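Local coordinates for fructose-bisphosphate aldolase (Thermus caldophilus, PDB 2FJK), which belongs to the class II fructose-bisphosphate aldolases, TIM-barrel enzymes, and binds 1,3-dihydroxyacetonephosphate in this four-chain assembly, at residues P43-L48 with A76-H81; A59-V64 with E94-V99. All coordinates share one frame; numbering follows the deposited sequence.

Overall arrangement
Contact 1 is buried near the middle of the barrel, its centre about 7 Å from that of the chain, whereas contact 2 lies about 16 Å out, where helix 50-68 meets the turn leading into strand 98-101. Helix 50-68 links the two strands of contact 1 and supplies residues 59-64 to contact 2. The centres of the two contacts are about 9 Å apart. Strand-to-strand hydrogen bonds and a histidine ring packed under an isoleucine make up contact 1, which runs on to the ligand pocket. Contact 2 has apolar and charge contacts, with one flank partly exposed. The contacts touch through probable backbone hydrogen bonds of 76-81 with 94-99, and through Leu46 against Val64.

Contact 1: P43-L48 with A76-H81. With 13P (1,3-dihydroxyacetonephosphate), chain E.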
ATOM      1  N   PRO A  43      -6.861  -8.685 -20.942  1.00 25.77           N
ATOM      2  CA  PRO A  43      -6.335  -7.432 -20.397  1.00 22.33           C
ATOM      3  C   PRO A  43      -7.603  -6.642 -20.091  1.00 21.00           C
ATOM      4  O   PRO A  43      -8.650  -6.966 -20.635  1.00 21.05           O
ATOM      5  CB  PRO A  43      -5.542  -6.856 -21.568  1.00 24.82           C
ATOM      6  CG  PRO A  43      -6.282  -7.399 -22.781  1.00 24.30           C
ATOM      7  CD  PRO A  43      -6.554  -8.817 -22.381  1.00 24.03           C
ATOM      8  N   VAL A  44      -7.538  -5.639 -19.222  1.00 19.00           N
ATOM      9  CA  VAL A  44      -8.736  -4.874 -18.896  1.00 17.42           C
ATOM     10  C   VAL A  44      -8.395  -3.475 -18.399  1.00 17.50           C
ATOM     11  O   VAL A  44      -7.292  -3.225 -17.913  1.00 16.41           O
ATOM     12  CB  VAL A  44      -9.585  -5.596 -17.809  1.00 18.64           C
ATOM     13  CG1 VAL A  44      -8.867  -5.559 -16.470  1.00 14.69           C
ATOM     14  CG2 VAL A  44     -10.970  -4.950 -17.696  1.00 18.00           C
ATOM     15  N   ILE A  45      -9.354  -2.567 -18.539  1.00 17.38           N
ATOM     16  CA  ILE A  45      -9.196  -1.190 -18.101  1.00 18.36           C
ATOM     17  C   ILE A  45     -10.269  -0.850 -17.077  1.00 18.56           C
ATOM     18  O   ILE A  45     -11.458  -1.055 -17.322  1.00 21.53           O
ATOM     19  CB  ILE A  45      -9.330  -0.202 -19.282  1.00 19.06           C
ATOM     20  CG1 ILE A  45      -8.145  -0.368 -20.239  1.00 19.45           C
ATOM     21  CG2 ILE A  45      -9.372   1.232 -18.770  1.00 16.97           C
ATOM     22  CD1 ILE A  45      -8.232   0.504 -21.478  1.00 18.59           C
ATOM     23  N   LEU A  46      -9.848  -0.352 -15.920  1.00 18.31           N
ATOM     24  CA  LEU A  46     -10.796   0.060 -14.892  1.00 18.13           C
ATOM     25  C   LEU A  46     -11.029   1.560 -15.107  1.00 19.02           C
ATOM     26  O   LEU A  46     -10.111   2.375 -14.979  1.00 19.55           O
ATOM     27  CB  LEU A  46     -10.229  -0.222 -13.496  1.00 17.86           C
ATOM     28  CG  LEU A  46     -10.077  -1.713 -13.178  1.00 15.24           C
ATOM     29  CD1 LEU A  46      -9.640  -1.912 -11.742  1.00 17.88           C
ATOM     30  CD2 LEU A  46     -11.406  -2.390 -13.392  1.00 18.65           C
ATOM     31  N   ALA A  47     -12.257   1.917 -15.467  1.00 18.91           N
ATOM     32  CA  ALA A  47     -12.602   3.309 -15.727  1.00 18.13           C
ATOM     33  C   ALA A  47     -13.349   3.949 -14.571  1.00 17.80           C
ATOM     34  O   ALA A  47     -14.291   3.375 -14.023  1.00 18.36           O
ATOM     35  CB  ALA A  47     -13.444   3.413 -17.013  1.00 17.03           C
ATOM     36  N   LEU A  48     -12.911   5.138 -14.192  1.00 19.13           N
ATOM     37  CA  LEU A  48     -13.565   5.856 -13.125  1.00 20.84           C
ATOM     38  C   LEU A  48     -13.898   7.276 -13.555  1.00 20.98           C
ATOM     39  O   LEU A  48     -13.011   8.085 -13.781  1.00 20.05           O
ATOM     40  CB  LEU A  48     -12.686   5.906 -11.880  1.00 19.82           C
ATOM     41  CG  LEU A  48     -12.584   4.652 -11.017  1.00 21.14           C
ATOM     42  CD1 LEU A  48     -11.694   3.612 -11.702  1.00 20.68           C
ATOM     43  CD2 LEU A  48     -12.013   5.045  -9.662  1.00 19.62           C
ATOM     44  N   ALA A  76      -5.264  -1.499 -16.583  1.00 23.84           N
ATOM     45  CA  ALA A  76      -5.022  -0.059 -16.629  1.00 22.79           C
ATOM     46  C   ALA A  76      -6.142   0.630 -15.857  1.00 22.48           C
ATOM     47  O   ALA A  76      -7.286   0.176 -15.876  1.00 22.06           O
ATOM     48  CB  ALA A  76      -5.006   0.439 -18.073  1.00 21.48           C
ATOM     49  N   VAL A  77      -5.801   1.716 -15.174  1.00 22.13           N
ATOM     50  CA  VAL A  77      -6.772   2.496 -14.413  1.00 22.60           C
ATOM     51  C   VAL A  77      -6.872   3.884 -15.078  1.00 24.91           C
ATOM     52  O   VAL A  77      -5.952   4.696 -14.966  1.00 24.30           O
ATOM     53  CB  VAL A  77      -6.318   2.616 -12.945  1.00 21.38           C
ATOM     54  CG1 VAL A  77      -7.296   3.473 -12.153  1.00 20.64           C
ATOM     55  CG2 VAL A  77      -6.201   1.208 -12.325  1.00 20.44           C
ATOM     56  N   HIS A  78      -7.982   4.131 -15.784  1.00 26.63           N
ATOM     57  CA  HIS A  78      -8.208   5.393 -16.508  1.00 26.78           C
ATOM     58  C   HIS A  78      -9.255   6.326 -15.899  1.00 27.31           C
ATOM     59  O   HIS A  78     -10.246   5.870 -15.333  1.00 28.12           O
ATOM     60  CB  HIS A  78      -8.635   5.115 -17.955  1.00 28.10           C
ATOM     61  CG  HIS A  78      -7.582   4.467 -18.794  1.00 31.34           C
ATOM     62  ND1 HIS A  78      -7.503   4.655 -20.158  1.00 32.35           N
ATOM     63  CD2 HIS A  78      -6.574   3.619 -18.473  1.00 32.50           C
ATOM     64  CE1 HIS A  78      -6.490   3.956 -20.640  1.00 33.58           C
ATOM     65  NE2 HIS A  78      -5.909   3.319 -19.639  1.00 32.90           N
ATOM     66  N   LEU A  79      -9.038   7.633 -16.056  1.00 28.54           N
ATOM     67  CA  LEU A  79      -9.951   8.649 -15.538  1.00 28.92           C
ATOM     68  C   LEU A  79     -11.279   8.696 -16.309  1.00 30.62           C
ATOM     69  O   LEU A  79     -12.338   8.576 -15.715  1.00 31.89           O
ATOM     70  CB  LEU A  79      -9.283  10.029 -15.555  1.00 27.14           C
ATOM     71  CG  LEU A  79     -10.186  11.264 -15.380  1.00 26.52           C
ATOM     72  CD1 LEU A  79     -11.005  11.161 -14.099  1.00 23.29           C
ATOM     73  CD2 LEU A  79      -9.321  12.522 -15.357  1.00 24.45           C
ATOM     74  N   ASP A  80     -11.245   8.874 -17.620  1.00 30.30           N
ATOM     75  CA  ASP A  80     -12.507   8.900 -18.371  1.00 31.76           C
ATOM     76  C   ASP A  80     -13.282  10.234 -18.277  1.00 30.69           C
ATOM     77  O   ASP A  80     -13.897  10.563 -17.254  1.00 29.22           O
ATOM     78  CB  ASP A  80     -13.405   7.738 -17.905  1.00 31.87           C
ATOM     79  CG  ASP A  80     -14.604   7.509 -18.809  1.00 32.38           C
ATOM     80  OD1 ASP A  80     -14.412   7.450 -20.042  1.00 35.83           O
ATOM     81  OD2 ASP A  80     -15.734   7.373 -18.288  1.00 31.62           O
ATOM     82  N   HIS A  81     -13.229  10.996 -19.363  1.00 29.16           N
ATOM     83  CA  HIS A  81     -13.922  12.270 -19.461  1.00 28.50           C
ATOM     84  C   HIS A  81     -13.618  13.223 -18.310  1.00 28.05           C
ATOM     85  O   HIS A  81     -14.532  13.697 -17.628  1.00 25.09           O
ATOM     86  CB  HIS A  81     -15.431  12.023 -19.554  1.00 30.42           C
ATOM     87  CG  HIS A  81     -15.836  11.237 -20.762  1.00 32.49           C
ATOM     88  ND1 HIS A  81     -16.729  10.189 -20.706  1.00 35.46           N
ATOM     89  CD2 HIS A  81     -15.463  11.343 -22.059  1.00 33.48           C
ATOM     90  CE1 HIS A  81     -16.885   9.679 -21.916  1.00 34.69           C
ATOM     91  NE2 HIS A  81     -16.128  10.362 -22.754  1.00 34.89           N
TER
HETATM   92  P   13P E1063     -22.490   3.876 -21.790  0.70 20.45           P
HETATM   93  O1P 13P E1063     -23.604   4.708 -20.989  0.70 21.08           O
HETATM   94  O2P 13P E1063     -23.069   3.638 -23.244  0.70 23.94           O
HETATM   95  O3P 13P E1063     -22.268   2.504 -21.083  0.70 19.39           O
HETATM   96  O1  13P E1063     -21.132   4.734 -21.806  0.70 24.31           O
HETATM   97  C1  13P E1063     -19.886   4.044 -21.762  0.70 28.71           C
HETATM   98  C2  13P E1063     -18.840   5.086 -22.074  0.70 31.40           C
HETATM   99  O2  13P E1063     -18.966   5.782 -23.078  0.70 34.55           O
HETATM  100  C3  13P E1063     -17.634   5.284 -21.157  0.70 32.96           C
HETATM  101  O3  13P E1063     -16.858   6.396 -21.590  0.70 34.00           O
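Strands 44-47 and 75-78 run parallel, and four backbone hydrogen bonds lace them together in the buried part of the contact. Ala76 N donates to Val44 O (3.0 Å), and His78 N to Leu46 O (2.9 Å), both in the carbonyl plane. In the other direction Leu46 N meets Ala76 O at 2.6 Å, almost along the C=O axis, and Leu48 N, just past the first strand, reaches His78 O in the same way. Ile45, Ala76, Ala47 and His78 share one face. There Ile45 CG2, anti to the backbone N (chi1 -68° for CG1), sits over a face of the His78 imidazole, 3.9 Å from the ring centroid, in a CH-pi contact; Ile45 CD1 extends toward CE1 of that ring. The ring's ND1 is hydrogen-bonded to Lys249, which helps fix its rotation. This is the parallel pairing of a TIM-barrel beta-alpha-beta unit: on the other side, Leu46 and Val77 face helix 50-68, Leu46 also meeting helix 27-38, with Leu46 CB 4.4 Å from Val77 CG2. Past Leu48 N no hydrogen bond joins the two segments: Ala47 and Asp80 meet only through their CB atoms, and partly exposed His81 does not touch residues 43-48. Here the chain enters the ligand pocket, where Asp80, CG anti to the backbone N (chi1 -168°), accepts at OD1 a 3.1 Å hydrogen bond from O3 of 1,3-dihydroxyacetonephosphate.

Contact 2: A59-V64 with E94-V99; sequences ALTRMV and EGFTSV
Apolar contact comes from Thr61, whose CB points from helix 50-68 toward the turn at 94-96. Its CG2 methyl meets the Phe96 ring at the edge, in the ring plane, 3.7 Å from CE1. The Glu94 side chain, bent at chi2 (-16°), crosses Thr61 obliquely, bringing CG within 3.7 Å of Thr61 CB.

Among the polar groups, the Thr61 hydroxyl occupies the crowded position between the backbone N and carbonyl carbon (chi1 52°) and is hydrogen-bonded to Gly57 O of its own helix. In the charged pair, bends at chi2 and chi3 fold Arg62 back so that Glu94 OE1 stands over the centre of one guanidinium face, the two planes 38° apart. At 3.8 Å from Arg62 NH2 the salt bridge is long, and since no N-H points at Glu94 OE1 it rests on charge alone.

In the backbone, Gly95, at positive phi, is the C-prime residue of a Schellman motif that closes helix 85-93 and turns the chain toward strand 98-101. Phe96 O is hydrogen-bonded to Arg93 of the third subunit. With OE1 above the guanidinium plane, Arg62 and Glu94 probably contribute mainly non-directional electrostatic attraction between helix and turn.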
ATOM      1  N   ALA A  59     -11.146   5.651  -0.795  1.00 18.78           N
ATOM      2  CA  ALA A  59     -11.421   4.237  -0.628  1.00 20.33           C
ATOM      3  C   ALA A  59     -11.390   3.566  -1.997  1.00 18.61           C
ATOM      4  O   ALA A  59     -10.672   2.591  -2.201  1.00 18.72           O
ATOM      5  CB  ALA A  59     -12.786   4.027   0.023  1.00 19.80           C
ATOM      6  N   LEU A  60     -12.153   4.113  -2.937  1.00 16.76           N
ATOM      7  CA  LEU A  60     -12.218   3.548  -4.282  1.00 16.44           C
ATOM      8  C   LEU A  60     -10.914   3.631  -5.057  1.00 17.87           C
ATOM      9  O   LEU A  60     -10.463   2.631  -5.619  1.00 15.65           O
ATOM     10  CB  LEU A  60     -13.326   4.231  -5.098  1.00 11.94           C
ATOM     11  CG  LEU A  60     -13.477   3.712  -6.530  1.00 12.05           C
ATOM     12  CD1 LEU A  60     -13.785   2.217  -6.513  1.00  9.57           C
ATOM     13  CD2 LEU A  60     -14.584   4.471  -7.245  1.00 12.74           C
ATOM     14  N   THR A  61     -10.318   4.822  -5.107  1.00 17.75           N
ATOM     15  CA  THR A  61      -9.082   4.995  -5.862  1.00 21.91           C
ATOM     16  C   THR A  61      -7.947   4.136  -5.345  1.00 23.05           C
ATOM     17  O   THR A  61      -7.221   3.539  -6.135  1.00 24.36           O
ATOM     18  CB  THR A  61      -8.610   6.478  -5.891  1.00 22.26           C
ATOM     19  OG1 THR A  61      -8.547   7.005  -4.558  1.00 22.78           O
ATOM     20  CG2 THR A  61      -9.557   7.315  -6.726  1.00 23.62           C
ATOM     21  N   ARG A  62      -7.792   4.074  -4.025  1.00 26.65           N
ATOM     22  CA  ARG A  62      -6.724   3.276  -3.418  1.00 29.20           C
ATOM     23  C   ARG A  62      -6.924   1.800  -3.722  1.00 29.18           C
ATOM     24  O   ARG A  62      -5.974   1.089  -4.053  1.00 29.75           O
ATOM     25  CB  ARG A  62      -6.687   3.478  -1.898  1.00 33.04           C
ATOM     26  CG  ARG A  62      -6.441   4.924  -1.421  1.00 40.25           C
ATOM     27  CD  ARG A  62      -5.114   5.481  -1.914  1.00 44.12           C
ATOM     28  NE  ARG A  62      -5.039   5.429  -3.371  1.00 50.68           N
ATOM     29  CZ  ARG A  62      -3.961   5.728  -4.086  1.00 52.21           C
ATOM     30  NH1 ARG A  62      -2.842   6.114  -3.485  1.00 53.74           N
ATOM     31  NH2 ARG A  62      -4.003   5.623  -5.406  1.00 51.87           N
HETATM   32  N   MSE A  63      -8.169   1.345  -3.607  1.00 27.78           N
HETATM   33  CA  MSE A  63      -8.502  -0.045  -3.866  1.00 27.67           C
HETATM   34  C   MSE A  63      -8.289  -0.442  -5.331  1.00 26.86           C
HETATM   35  O   MSE A  63      -7.733  -1.502  -5.615  1.00 24.87           O
HETATM   36  CB  MSE A  63      -9.952  -0.315  -3.481  1.00 29.39           C
HETATM   37  CG  MSE A  63     -10.385  -1.742  -3.764  1.00 33.49           C
HETATM   38 SE   MSE A  63     -12.263  -2.005  -3.544  1.00 36.55          SE
HETATM   39  CE  MSE A  63     -12.279  -2.724  -1.777  1.00 37.10           C
ATOM     40  N   VAL A  64      -8.733   0.407  -6.253  1.00 23.12           N
ATOM     41  CA  VAL A  64      -8.590   0.111  -7.675  1.00 24.30           C
ATOM     42  C   VAL A  64      -7.119  -0.000  -8.110  1.00 23.16           C
ATOM     43  O   VAL A  64      -6.760  -0.918  -8.850  1.00 20.36           O
ATOM     44  CB  VAL A  64      -9.332   1.168  -8.528  1.00 23.93           C
ATOM     45  CG1 VAL A  64      -9.028   0.970  -9.990  1.00 29.46           C
ATOM     46  CG2 VAL A  64     -10.833   1.042  -8.304  1.00 23.74           C
ATOM     47  N   GLU A  94      -3.836  10.195  -7.467  1.00 22.71           N
ATOM     48  CA  GLU A  94      -4.396   8.946  -6.970  1.00 23.98           C
ATOM     49  C   GLU A  94      -3.855   7.712  -7.698  1.00 22.87           C
ATOM     50  O   GLU A  94      -4.414   6.624  -7.577  1.00 22.87           O
ATOM     51  CB  GLU A  94      -5.920   8.956  -7.093  1.00 27.23           C
ATOM     52  CG  GLU A  94      -6.633   9.623  -5.929  1.00 35.27           C
ATOM     53  CD  GLU A  94      -5.739   9.788  -4.715  1.00 42.78           C
ATOM     54  OE1 GLU A  94      -4.561   9.380  -4.786  1.00 46.49           O
ATOM     55  OE2 GLU A  94      -6.217  10.324  -3.696  1.00 46.54           O
ATOM     56  N   GLY A  95      -2.778   7.882  -8.459  1.00 20.26           N
ATOM     57  CA  GLY A  95      -2.167   6.743  -9.135  1.00 20.17           C
ATOM     58  C   GLY A  95      -2.720   6.200 -10.445  1.00 21.14           C
ATOM     59  O   GLY A  95      -2.323   5.112 -10.865  1.00 18.78           O
ATOM     60  N   PHE A  96      -3.624   6.927 -11.095  1.00 19.62           N
ATOM     61  CA  PHE A  96      -4.172   6.461 -12.358  1.00 20.66           C
ATOM     62  C   PHE A  96      -3.028   6.345 -13.356  1.00 21.09           C
ATOM     63  O   PHE A  96      -2.076   7.126 -13.320  1.00 19.29           O
ATOM     64  CB  PHE A  96      -5.241   7.426 -12.873  1.00 21.31           C
ATOM     65  CG  PHE A  96      -6.527   7.387 -12.080  1.00 23.99           C
ATOM     66  CD1 PHE A  96      -6.507   7.249 -10.693  1.00 24.94           C
ATOM     67  CD2 PHE A  96      -7.755   7.524 -12.717  1.00 23.31           C
ATOM     68  CE1 PHE A  96      -7.694   7.251  -9.952  1.00 28.16           C
ATOM     69  CE2 PHE A  96      -8.949   7.529 -11.987  1.00 24.12           C
ATOM     70  CZ  PHE A  96      -8.919   7.393 -10.606  1.00 24.92           C
ATOM     71  N   THR A  97      -3.132   5.366 -14.246  1.00 20.85           N
ATOM     72  CA  THR A  97      -2.091   5.124 -15.236  1.00 21.46           C
ATOM     73  C   THR A  97      -2.408   5.724 -16.602  1.00 23.41           C
ATOM     74  O   THR A  97      -1.604   5.641 -17.535  1.00 20.72           O
ATOM     75  CB  THR A  97      -1.847   3.622 -15.375  1.00 19.74           C
ATOM     76  OG1 THR A  97      -3.051   2.985 -15.812  1.00 17.88           O
ATOM     77  CG2 THR A  97      -1.433   3.046 -14.033  1.00 18.40           C
ATOM     78  N   SER A  98      -3.587   6.329 -16.703  1.00 26.01           N
ATOM     79  CA  SER A  98      -4.026   6.974 -17.932  1.00 28.61           C
ATOM     80  C   SER A  98      -5.147   7.956 -17.605  1.00 28.56           C
ATOM     81  O   SER A  98      -6.099   7.622 -16.890  1.00 26.38           O
ATOM     82  CB  SER A  98      -4.538   5.938 -18.925  1.00 36.07           C
ATOM     83  OG  SER A  98      -4.022   4.640 -18.643  1.00 40.80           O
ATOM     84  N   VAL A  99      -5.024   9.173 -18.121  1.00 27.43           N
ATOM     85  CA  VAL A  99      -6.032  10.184 -17.875  1.00 26.99           C
ATOM     86  C   VAL A  99      -6.646  10.657 -19.171  1.00 28.69           C
ATOM     87  O   VAL A  99      -6.110  10.430 -20.262  1.00 26.61           O
ATOM     88  CB  VAL A  99      -5.455  11.405 -17.157  1.00 25.48           C
ATOM     89  CG1 VAL A  99      -4.897  10.994 -15.809  1.00 24.74           C
ATOM     90  CG2 VAL A  99      -4.388  12.059 -18.026  1.00 26.31           C
TER